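Local coordinates for protein polysaccharide deacetylase (Streptococcus pyogenes, PDB 6DQ3) that removes N-acetyl groups from the cell wall linkage unit of streptococcal rhamnopolysaccharides, as a zinc-dependent carbohydrate esterase of family 4, at residues I9-H15 / V71-D77; Y14-H18 / D78-D82; F83-Y88 / E122-M128. All coordinates share one frame; numbering follows the deposited sequence.

Interaction 1: I9-H15 / V71-D77; sequences IPILMYH and VVWLTFD. With ACT (acetate ion), chain C.
Tyr14 and Phe76 lie side by side and point the same way, their planes only 11° apart but slid so far that the rings barely overlap. What lies over one face of Phe76 is therefore the Tyr14 methylene: CB of Tyr14 stands 3.4 Å from CE2 of Phe76, displaced toward the rim of the ring. The Tyr14 hydroxyl is hydrogen-bonded to Gln40 of helix 34-46. Leu12 and Leu74 share this side of the sheet, running alongside each other until Leu12 CD1 meets Leu74 CD2 at 3.7 Å, while the CG2 branch of Val72 comes at Leu12 at about a right angle. On the other side, Ile11 lies beside Trp73 with its CD1 at the indole edge, 3.7 Å from Trp73 CE3; the CG2 methyl of Thr75 sits over the centre of one indole face. These pairs hang on two neighbouring parallel strands, 11-14 and 71-77, of the beta/alpha-barrel-like NodB fold expected of family 4 carbohydrate esterases. The backbones are joined by Trp73 N to Pro10 O (3.0 Å), Leu12 N to Trp73 O, Thr75 N to Leu12 O and Tyr14 N to Thr75 O, with a weak last bond from Asp77 N to Tyr14 O. Leu12 O is gripped twice, because a chi1 of 71° sets the Thr75 hydroxyl between its own backbone N and carbonyl carbon, where OG1 donates to Leu12 O at 2.7 Å; Arg212 is a further partner of OG1. At the C-terminal ends the His15 ring and the Asp77 carboxylate stand perpendicular, with His15 CE1 3.4 Å from Asp77 OD2. Arg212 forms a salt bridge with that oxygen, and His15 NE2 gives a nearly straight bond of 2.7 Å to the acetate O.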
loop_
_atom_site.group_PDB
_atom_site.type_symbol
_atom_site.label_atom_id
_atom_site.label_comp_id
_atom_site.label_asym_id
_atom_site.label_seq_id
_atom_site.Cartn_x
_atom_site.Cartn_y
_atom_site.Cartn_z
ATOM N N ILE A 9 4.396 -8.722 -10.661
ATOM C CA ILE A 9 3.896 -8.795 -9.291
ATOM C C ILE A 9 2.580 -8.033 -9.207
ATOM O O ILE A 9 2.553 -6.822 -9.477
ATOM C CB ILE A 9 4.913 -8.218 -8.294
ATOM C CG1 ILE A 9 6.199 -9.046 -8.277
ATOM C CG2 ILE A 9 4.311 -8.148 -6.894
ATOM C CD1 ILE A 9 7.286 -8.463 -7.389
ATOM N N PRO A 10 1.473 -8.684 -8.844
ATOM C CA PRO A 10 0.238 -7.933 -8.581
ATOM C C PRO A 10 0.346 -7.167 -7.271
ATOM O O PRO A 10 0.654 -7.739 -6.222
ATOM C CB PRO A 10 -0.843 -9.019 -8.520
ATOM C CG PRO A 10 -0.105 -10.260 -8.105
ATOM C CD PRO A 10 1.287 -10.142 -8.702
ATOM N N ILE A 11 0.113 -5.865 -7.344
ATOM C CA ILE A 11 0.150 -4.983 -6.185
ATOM C C ILE A 11 -1.274 -4.484 -5.983
ATOM O O ILE A 11 -1.733 -3.588 -6.697
ATOM C CB ILE A 11 1.122 -3.815 -6.376
ATOM C CG1 ILE A 11 2.537 -4.310 -6.677
ATOM C CG2 ILE A 11 1.126 -2.926 -5.135
ATOM C CD1 ILE A 11 3.465 -3.189 -7.097
ATOM N N LEU A 12 -1.981 -5.065 -5.018
ATOM C CA LEU A 12 -3.373 -4.714 -4.796
ATOM C C LEU A 12 -3.467 -3.418 -4.007
ATOM O O LEU A 12 -2.737 -3.209 -3.033
ATOM C CB LEU A 12 -4.097 -5.838 -4.055
ATOM C CG LEU A 12 -4.029 -7.218 -4.716
ATOM C CD1 LEU A 12 -4.919 -8.204 -3.954
ATOM C CD2 LEU A 12 -4.407 -7.162 -6.182
ATOM N N MET A 13 -4.366 -2.543 -4.443
ATOM C CA MET A 13 -4.586 -1.257 -3.796
ATOM C C MET A 13 -5.960 -1.268 -3.140
ATOM O O MET A 13 -6.984 -1.176 -3.825
ATOM C CB MET A 13 -4.474 -0.102 -4.788
ATOM C CG MET A 13 -4.824 1.249 -4.167
ATOM S SD MET A 13 -4.611 2.647 -5.281
ATOM C CE MET A 13 -5.659 2.167 -6.646
ATOM N N TYR A 14 -5.964 -1.372 -1.815
ATOM C CA TYR A 14 -7.143 -1.239 -0.973
ATOM C C TYR A 14 -7.184 0.157 -0.358
ATOM O O TYR A 14 -6.163 0.831 -0.226
ATOM C CB TYR A 14 -7.129 -2.270 0.166
ATOM C CG TYR A 14 -7.364 -3.706 -0.227
ATOM C CD1 TYR A 14 -6.303 -4.533 -0.554
ATOM C CD2 TYR A 14 -8.642 -4.243 -0.246
ATOM C CE1 TYR A 14 -6.507 -5.850 -0.910
ATOM C CE2 TYR A 14 -8.859 -5.557 -0.596
ATOM C CZ TYR A 14 -7.789 -6.358 -0.929
ATOM O OH TYR A 14 -8.001 -7.667 -1.278
ATOM N N HIS A 15 -8.382 0.577 0.047
ATOM C CA HIS A 15 -8.533 1.786 0.845
ATOM C C HIS A 15 -9.410 1.432 2.039
ATOM O O HIS A 15 -8.924 0.844 3.014
ATOM C CB HIS A 15 -9.100 2.930 0.006
ATOM C CG HIS A 15 -8.053 3.644 -0.796
ATOM N ND1 HIS A 15 -7.527 3.127 -1.960
ATOM C CD2 HIS A 15 -7.416 4.821 -0.585
ATOM C CE1 HIS A 15 -6.622 3.962 -2.443
ATOM N NE2 HIS A 15 -6.539 5.000 -1.630
ATOM N N VAL A 71 2.763 -14.664 -5.964
ATOM C CA VAL A 71 3.121 -13.635 -5.000
ATOM C C VAL A 71 2.175 -12.455 -5.176
ATOM O O VAL A 71 1.607 -12.229 -6.246
ATOM C CB VAL A 71 4.585 -13.155 -5.146
ATOM C CG1 VAL A 71 5.546 -14.326 -5.087
ATOM C CG2 VAL A 71 4.754 -12.359 -6.435
ATOM N N VAL A 72 2.029 -11.683 -4.102
ATOM C CA VAL A 72 1.182 -10.500 -4.121
ATOM C C VAL A 72 1.695 -9.526 -3.073
ATOM O O VAL A 72 2.200 -9.924 -2.021
ATOM C CB VAL A 72 -0.303 -10.855 -3.866
ATOM C CG1 VAL A 72 -0.462 -11.536 -2.512
ATOM C CG2 VAL A 72 -1.152 -9.602 -3.956
ATOM N N TRP A 73 1.568 -8.235 -3.375
ATOM C CA TRP A 73 1.868 -7.163 -2.433
ATOM C C TRP A 73 0.551 -6.471 -2.103
ATOM O O TRP A 73 -0.018 -5.774 -2.949
ATOM C CB TRP A 73 2.880 -6.183 -3.020
ATOM C CG TRP A 73 3.351 -5.144 -2.046
ATOM C CD1 TRP A 73 3.195 -5.153 -0.683
ATOM C CD2 TRP A 73 4.041 -3.932 -2.362
ATOM N NE1 TRP A 73 3.760 -4.026 -0.138
ATOM C CE2 TRP A 73 4.284 -3.260 -1.146
ATOM C CE3 TRP A 73 4.483 -3.349 -3.554
ATOM C CZ2 TRP A 73 4.947 -2.035 -1.092
ATOM C CZ3 TRP A 73 5.139 -2.137 -3.495
ATOM C CH2 TRP A 73 5.365 -1.495 -2.275
ATOM N N LEU A 74 0.065 -6.680 -0.881
ATOM C CA LEU A 74 -1.164 -6.053 -0.416
ATOM C C LEU A 74 -0.830 -4.675 0.138
ATOM O O LEU A 74 -0.066 -4.566 1.106
ATOM C CB LEU A 74 -1.837 -6.896 0.667
ATOM C CG LEU A 74 -2.156 -8.366 0.407
ATOM C CD1 LEU A 74 -2.841 -8.956 1.642
ATOM C CD2 LEU A 74 -3.005 -8.516 -0.824
ATOM N N THR A 75 -1.402 -3.629 -0.462
ATOM C CA THR A 75 -1.154 -2.261 -0.025
ATOM C C THR A 75 -2.454 -1.547 0.316
ATOM O O THR A 75 -3.480 -1.739 -0.346
ATOM C CB THR A 75 -0.392 -1.441 -1.088
ATOM O OG1 THR A 75 -1.234 -1.165 -2.216
ATOM C CG2 THR A 75 0.853 -2.189 -1.556
ATOM N N PHE A 76 -2.388 -0.710 1.351
ATOM C CA PHE A 76 -3.504 0.095 1.833
ATOM C C PHE A 76 -3.020 1.529 1.971
ATOM O O PHE A 76 -2.012 1.776 2.639
ATOM C CB PHE A 76 -4.009 -0.390 3.202
ATOM C CG PHE A 76 -4.705 -1.724 3.177
ATOM C CD1 PHE A 76 -4.001 -2.886 2.924
ATOM C CD2 PHE A 76 -6.064 -1.812 3.440
ATOM C CE1 PHE A 76 -4.644 -4.110 2.912
ATOM C CE2 PHE A 76 -6.708 -3.032 3.428
ATOM C CZ PHE A 76 -5.998 -4.179 3.163
ATOM N N ASP A 77 -3.745 2.478 1.391
ATOM C CA ASP A 77 -3.367 3.879 1.505
ATOM C C ASP A 77 -4.154 4.588 2.606
ATOM O O ASP A 77 -5.241 4.156 3.006
ATOM C CB ASP A 77 -3.577 4.621 0.177
ATOM C CG ASP A 77 -2.804 4.007 -0.973
ATOM O OD1 ASP A 77 -1.794 3.320 -0.724
ATOM O OD2 ASP A 77 -3.205 4.222 -2.136
HETATM C C ACT C . -4.128 7.682 -2.564
HETATM O O ACT C . -4.694 7.028 -1.666
HETATM O OXT ACT C . -3.811 8.886 -2.509
HETATM C CH3 ACT C . -3.801 6.958 -3.770
#

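Interaction 2: Y14-H18 / D78-D82; sequences YHAIH and DSMID. With ZN (zinc ion), chain F; ZN (zinc ion), chain D; ACT (acetate ion), chain C.
Asp82, in the first turn of helix 81-93, bonds to the loop that follows strand 8-14 through a His-carboxylate hydrogen bond with His18, which ligates a zinc ion separate from the one held by Asp78, His133 and His137, the metal triad familiar from family 4 esterases. Starting at its CB, which lies 3.5 Å from Ile17 O, the side chain turns at chi1 63°, so that CG sits between the Asp82 backbone N and carbonyl carbon and the carboxylate faces the loop. OD2 takes two donors. The backbone N of Ile17 comes from above the carboxylate plane at 3.0 Å, whereas His18 ND1, also at 3.0 Å, meets OD2 on the anti side with the oxygen close to the imidazole plane. Ring and carboxylate are turned 51° against each other. The other oxygen, OD1, accepts from a water that also donates to His15 O, which bridges the two segments a second time. With ND1 held by Asp82, NE2 of His18 is directed at a zinc ion that Glu24 also binds; the carboxylate probably makes this imidazole a stronger ligand. Beside the water, the bent chain of Met80 lays its CE methyl 3.4 Å from His15 C and against Ala16. At the far end of the contact the triad zinc also binds both acetate oxygens, perhaps mimicking the product of deacetylation. Asp78 OD1 ligates this zinc at 2.1 Å, while OD2 accepts from a zinc-bound water and stands at the edge of the His15 ring, in its plane, 3.6 Å from His15 CD2.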
loop_
_atom_site.group_PDB
_atom_site.type_symbol
_atom_site.label_atom_id
_atom_site.label_comp_id
_atom_site.label_asym_id
_atom_site.label_seq_id
_atom_site.Cartn_x
_atom_site.Cartn_y
_atom_site.Cartn_z
ATOM N N TYR A 14 -5.964 -1.372 -1.815
ATOM C CA TYR A 14 -7.143 -1.239 -0.973
ATOM C C TYR A 14 -7.184 0.157 -0.358
ATOM O O TYR A 14 -6.163 0.831 -0.226
ATOM C CB TYR A 14 -7.129 -2.270 0.166
ATOM C CG TYR A 14 -7.364 -3.706 -0.227
ATOM C CD1 TYR A 14 -6.303 -4.533 -0.554
ATOM C CD2 TYR A 14 -8.642 -4.243 -0.246
ATOM C CE1 TYR A 14 -6.507 -5.850 -0.910
ATOM C CE2 TYR A 14 -8.859 -5.557 -0.596
ATOM C CZ TYR A 14 -7.789 -6.358 -0.929
ATOM O OH TYR A 14 -8.001 -7.667 -1.278
ATOM N N HIS A 15 -8.382 0.577 0.047
ATOM C CA HIS A 15 -8.533 1.786 0.845
ATOM C C HIS A 15 -9.410 1.432 2.039
ATOM O O HIS A 15 -8.924 0.844 3.014
ATOM C CB HIS A 15 -9.100 2.930 0.006
ATOM C CG HIS A 15 -8.053 3.644 -0.796
ATOM N ND1 HIS A 15 -7.527 3.127 -1.960
ATOM C CD2 HIS A 15 -7.416 4.821 -0.585
ATOM C CE1 HIS A 15 -6.622 3.962 -2.443
ATOM N NE2 HIS A 15 -6.539 5.000 -1.630
ATOM N N ALA A 16 -10.701 1.726 1.953
ATOM C CA ALA A 16 -11.602 1.492 3.077
ATOM C C ALA A 16 -12.103 0.054 3.112
ATOM O O ALA A 16 -12.514 -0.500 2.089
ATOM C CB ALA A 16 -12.796 2.438 3.003
ATOM N N ILE A 17 -12.087 -0.543 4.301
ATOM C CA ILE A 17 -12.707 -1.844 4.530
ATOM C C ILE A 17 -13.475 -1.747 5.841
ATOM O O ILE A 17 -12.871 -1.757 6.921
ATOM C CB ILE A 17 -11.693 -2.998 4.587
ATOM C CG1 ILE A 17 -10.868 -3.011 3.297
ATOM C CG2 ILE A 17 -12.410 -4.321 4.775
ATOM C CD1 ILE A 17 -9.848 -4.129 3.207
ATOM N N HIS A 18 -14.796 -1.650 5.758
ATOM C CA HIS A 18 -15.614 -1.644 6.966
ATOM C C HIS A 18 -17.074 -1.768 6.568
ATOM O O HIS A 18 -17.437 -1.626 5.397
ATOM C CB HIS A 18 -15.367 -0.388 7.824
ATOM C CG HIS A 18 -15.577 0.913 7.109
ATOM N ND1 HIS A 18 -14.542 1.626 6.543
ATOM C CD2 HIS A 18 -16.693 1.658 6.920
ATOM C CE1 HIS A 18 -15.016 2.738 6.009
ATOM N NE2 HIS A 18 -16.318 2.782 6.224
ATOM N N ASP A 78 -3.553 5.679 3.107
ATOM C CA ASP A 78 -4.198 6.729 3.901
ATOM C C ASP A 78 -4.272 6.421 5.393
ATOM O O ASP A 78 -4.859 7.196 6.161
ATOM C CB ASP A 78 -5.605 7.009 3.354
ATOM C CG ASP A 78 -5.591 7.652 1.981
ATOM O OD1 ASP A 78 -4.507 8.068 1.544
ATOM O OD2 ASP A 78 -6.654 7.722 1.326
ATOM N N SER A 79 -3.658 5.326 5.811
ATOM C CA SER A 79 -3.491 4.965 7.217
ATOM C C SER A 79 -4.756 5.247 8.025
ATOM O O SER A 79 -4.739 5.938 9.046
ATOM C CB SER A 79 -2.280 5.686 7.816
ATOM O OG SER A 79 -2.253 7.054 7.441
ATOM N N MET A 80 -5.865 4.683 7.555
ATOM C CA MET A 80 -7.156 4.853 8.201
ATOM C C MET A 80 -7.335 3.824 9.310
ATOM O O MET A 80 -6.779 2.723 9.262
ATOM C CB MET A 80 -8.272 4.736 7.162
ATOM C CG MET A 80 -8.231 5.855 6.122
ATOM S SD MET A 80 -9.473 5.729 4.825
ATOM C CE MET A 80 -8.975 4.208 4.030
ATOM N N ILE A 81 -8.118 4.201 10.325
ATOM C CA ILE A 81 -8.204 3.389 11.533
ATOM C C ILE A 81 -8.859 2.039 11.237
ATOM O O ILE A 81 -8.599 1.049 11.936
ATOM C CB ILE A 81 -8.940 4.176 12.637
ATOM C CG1 ILE A 81 -8.877 3.420 13.967
ATOM C CG2 ILE A 81 -10.385 4.462 12.235
ATOM C CD1 ILE A 81 -7.465 3.247 14.496
ATOM N N ASP A 82 -9.690 1.957 10.192
ATOM C CA ASP A 82 -10.285 0.671 9.847
ATOM C C ASP A 82 -9.230 -0.351 9.428
ATOM O O ASP A 82 -9.509 -1.553 9.458
ATOM C CB ASP A 82 -11.357 0.822 8.750
ATOM C CG ASP A 82 -10.805 1.343 7.423
ATOM O OD1 ASP A 82 -9.607 1.675 7.334
ATOM O OD2 ASP A 82 -11.589 1.416 6.453
HETATM ZN ZN ZN F . -17.268 4.689 6.223
HETATM ZN ZN ZN D . -4.014 8.890 -0.280
HETATM C C ACT C . -4.128 7.682 -2.564
HETATM O O ACT C . -4.694 7.028 -1.666
HETATM O OXT ACT C . -3.811 8.886 -2.509
HETATM C CH3 ACT C . -3.801 6.958 -3.770
HETATM O O HOH W 1 -7.755 0.992 5.522
HETATM O O HOH W 2 -6.309 9.364 -0.703
#

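Interaction 3: F83-Y88 / E122-M128; sequences FYNVAY and EMKQVGM
A methionine-aromatic cluster packs helix 81-93 against the end of helix 117-124 and the turn leading into strand 128-132. At its centre Met123 lies across one face of Tyr88: CG stands 3.4 Å above the middle of the ring, almost on the normal, and SD remains over the same face. A bend at chi3 (-77°) carries CE toward Tyr84 and Phe83. The sulfur itself meets three rings, at the edge of Tyr84 (3.8 Å from SD to Tyr84 CD1) and obliquely to Phe83 (3.7 Å from SD to Phe83 CE2) as well as over Tyr88. Met128 approaches Tyr88 obliquely, with its CG 3.7 Å from Tyr88 CD1, and leads its own sulfur to Phe83 CZ.

Polar contacts join the two helices beside this cluster. Glu122 reaches out with an extended chain, and its carboxylate stands nearly perpendicular to the Tyr84 ring, where Tyr84 OH donates to the syn side of OE1 at 2.7 Å. Its OE2 accepts from a water that is also hydrogen-bonded to Tyr88 OH, so one carboxylate ties together both tyrosine hydroxyls. Val126 crosses the end of Tyr88 at about a right angle, its CB 3.4 Å from Tyr88 OH. Behind it, Met123 O takes backbone bonds from Val126 N and Met128 N on opposite faces of its plane, holding the turn closed. Phe130 of strand 128-132 lies against Phe83 and Met123, Ala98 of strand 98-102 touches Met128, and Leu91 extends the packing along helix 81-93.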
loop_
_atom_site.group_PDB
_atom_site.type_symbol
_atom_site.label_atom_id
_atom_site.label_comp_id
_atom_site.label_asym_id
_atom_site.label_seq_id
_atom_site.Cartn_x
_atom_site.Cartn_y
_atom_site.Cartn_z
ATOM N N PHE A 83 -8.023 0.083 9.044
ATOM C CA PHE A 83 -6.968 -0.889 8.769
ATOM C C PHE A 83 -6.596 -1.654 10.035
ATOM O O PHE A 83 -6.363 -2.868 9.994
ATOM C CB PHE A 83 -5.732 -0.205 8.171
ATOM C CG PHE A 83 -4.619 -1.166 7.853
ATOM C CD1 PHE A 83 -4.635 -1.907 6.682
ATOM C CD2 PHE A 83 -3.572 -1.355 8.745
ATOM C CE1 PHE A 83 -3.617 -2.808 6.399
ATOM C CE2 PHE A 83 -2.556 -2.249 8.465
ATOM C CZ PHE A 83 -2.580 -2.977 7.296
ATOM N N TYR A 84 -6.560 -0.966 11.177
ATOM C CA TYR A 84 -6.284 -1.631 12.447
ATOM C C TYR A 84 -7.508 -2.354 12.996
ATOM O O TYR A 84 -7.386 -3.466 13.528
ATOM C CB TYR A 84 -5.787 -0.605 13.463
ATOM C CG TYR A 84 -5.519 -1.150 14.840
ATOM C CD1 TYR A 84 -4.397 -1.924 15.094
ATOM C CD2 TYR A 84 -6.368 -0.858 15.900
ATOM C CE1 TYR A 84 -4.139 -2.413 16.355
ATOM C CE2 TYR A 84 -6.115 -1.337 17.169
ATOM C CZ TYR A 84 -4.999 -2.116 17.390
ATOM O OH TYR A 84 -4.737 -2.601 18.649
ATOM N N ASN A 85 -8.691 -1.741 12.897
ATOM C CA ASN A 85 -9.869 -2.329 13.523
ATOM C C ASN A 85 -10.446 -3.483 12.711
ATOM O O ASN A 85 -11.003 -4.422 13.287
ATOM C CB ASN A 85 -10.975 -1.285 13.715
ATOM C CG ASN A 85 -10.654 -0.270 14.794
ATOM O OD1 ASN A 85 -9.921 -0.552 15.742
ATOM N ND2 ASN A 85 -11.225 0.921 14.660
ATOM N N VAL A 86 -10.345 -3.426 11.386
ATOM C CA VAL A 86 -11.049 -4.374 10.533
ATOM C C VAL A 86 -10.069 -5.214 9.720
ATOM O O VAL A 86 -10.070 -6.445 9.818
ATOM C CB VAL A 86 -12.044 -3.632 9.619
ATOM C CG1 VAL A 86 -12.871 -4.611 8.806
ATOM C CG2 VAL A 86 -12.949 -2.716 10.445
ATOM N N ALA A 87 -9.217 -4.564 8.924
ATOM C CA ALA A 87 -8.368 -5.318 8.004
ATOM C C ALA A 87 -7.343 -6.169 8.747
ATOM O O ALA A 87 -7.113 -7.330 8.386
ATOM C CB ALA A 87 -7.673 -4.364 7.031
ATOM N N TYR A 88 -6.711 -5.607 9.777
ATOM C CA TYR A 88 -5.603 -6.287 10.450
ATOM C C TYR A 88 -6.007 -7.617 11.073
ATOM O O TYR A 88 -5.271 -8.607 10.899
ATOM C CB TYR A 88 -5.013 -5.315 11.481
ATOM C CG TYR A 88 -3.940 -5.880 12.370
ATOM C CD1 TYR A 88 -2.784 -6.425 11.832
ATOM C CD2 TYR A 88 -4.075 -5.859 13.748
ATOM C CE1 TYR A 88 -1.802 -6.944 12.643
ATOM C CE2 TYR A 88 -3.102 -6.377 14.567
ATOM C CZ TYR A 88 -1.965 -6.918 14.010
ATOM O OH TYR A 88 -0.988 -7.430 14.825
ATOM N N GLU A 122 2.503 -2.319 17.234
ATOM C CA GLU A 122 1.884 -3.622 17.455
ATOM C C GLU A 122 1.827 -4.417 16.158
ATOM O O GLU A 122 2.199 -5.596 16.118
ATOM C CB GLU A 122 0.477 -3.448 18.036
ATOM C CG GLU A 122 -0.300 -4.754 18.175
ATOM C CD GLU A 122 -1.773 -4.562 18.538
ATOM O OE1 GLU A 122 -2.162 -3.453 18.964
ATOM O OE2 GLU A 122 -2.541 -5.535 18.391
ATOM N N MET A 123 1.368 -3.777 15.079
ATOM C CA MET A 123 1.112 -4.493 13.835
ATOM C C MET A 123 2.400 -4.931 13.148
ATOM O O MET A 123 2.406 -5.945 12.442
ATOM C CB MET A 123 0.278 -3.616 12.900
ATOM C CG MET A 123 -1.181 -3.472 13.324
ATOM S SD MET A 123 -2.213 -2.605 12.118
ATOM C CE MET A 123 -1.745 -0.904 12.406
ATOM N N LYS A 124 3.496 -4.187 13.338
ATOM C CA LYS A 124 4.764 -4.575 12.726
ATOM C C LYS A 124 5.251 -5.921 13.243
ATOM O O LYS A 124 5.993 -6.622 12.545
ATOM C CB LYS A 124 5.831 -3.511 12.988
ATOM C CG LYS A 124 5.686 -2.248 12.162
ATOM C CD LYS A 124 6.809 -1.255 12.457
ATOM C CE LYS A 124 8.177 -1.799 12.050
ATOM N NZ LYS A 124 9.258 -0.781 12.190
ATOM N N GLN A 125 4.864 -6.299 14.461
ATOM C CA GLN A 125 5.301 -7.572 15.017
ATOM C C GLN A 125 4.499 -8.749 14.484
ATOM O O GLN A 125 4.854 -9.897 14.771
ATOM C CB GLN A 125 5.218 -7.525 16.542
ATOM C CG GLN A 125 6.173 -6.518 17.159
ATOM C CD GLN A 125 6.023 -6.414 18.659
ATOM O OE1 GLN A 125 4.962 -6.705 19.208
ATOM N NE2 GLN A 125 7.088 -5.996 19.333
ATOM N N VAL A 126 3.447 -8.499 13.706
ATOM C CA VAL A 126 2.640 -9.580 13.155
ATOM C C VAL A 126 2.402 -9.334 11.670
ATOM O O VAL A 126 1.278 -9.479 11.177
ATOM C CB VAL A 126 1.307 -9.726 13.916
ATOM C CG1 VAL A 126 0.634 -11.053 13.580
ATOM C CG2 VAL A 126 1.539 -9.604 15.421
ATOM N N GLY A 127 3.452 -8.929 10.954
ATOM C CA GLY A 127 3.476 -9.006 9.508
ATOM C C GLY A 127 3.228 -7.715 8.755
ATOM O O GLY A 127 3.394 -7.702 7.528
ATOM N N MET A 128 2.836 -6.639 9.426
ATOM C CA MET A 128 2.462 -5.422 8.723
ATOM C C MET A 128 3.659 -4.488 8.547
ATOM O O MET A 128 4.558 -4.427 9.390
ATOM C CB MET A 128 1.345 -4.690 9.465
ATOM C CG MET A 128 0.120 -5.539 9.752
ATOM S SD MET A 128 -0.549 -6.336 8.277
ATOM C CE MET A 128 -0.441 -8.063 8.742
HETATM O O HOH W 3 -1.782 -7.774 17.381
#

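Overall arrangement
From the N terminus, the chain runs along strand 8-14, passes through helices 34-46 and 54-63 and returns as strand 71-77, where interaction 1 closes the first large loop in the sheet. Interaction 2 starts from the same stretch and closes immediately afterwards, joining the two segments that leave these strands; Tyr14 and His15 belong to both contacts, and both touch the acetate. Interaction 3 follows in series, spanning strand 98-102 and bringing helix 117-124 onto helix 81-93, whose first turn already serves interaction 2. Phe76 links the three, packing on Ile17 and on Phe83. Together they tie the central parallel strands to the loop after strand 8-14 and to helices 81-93 and 117-124.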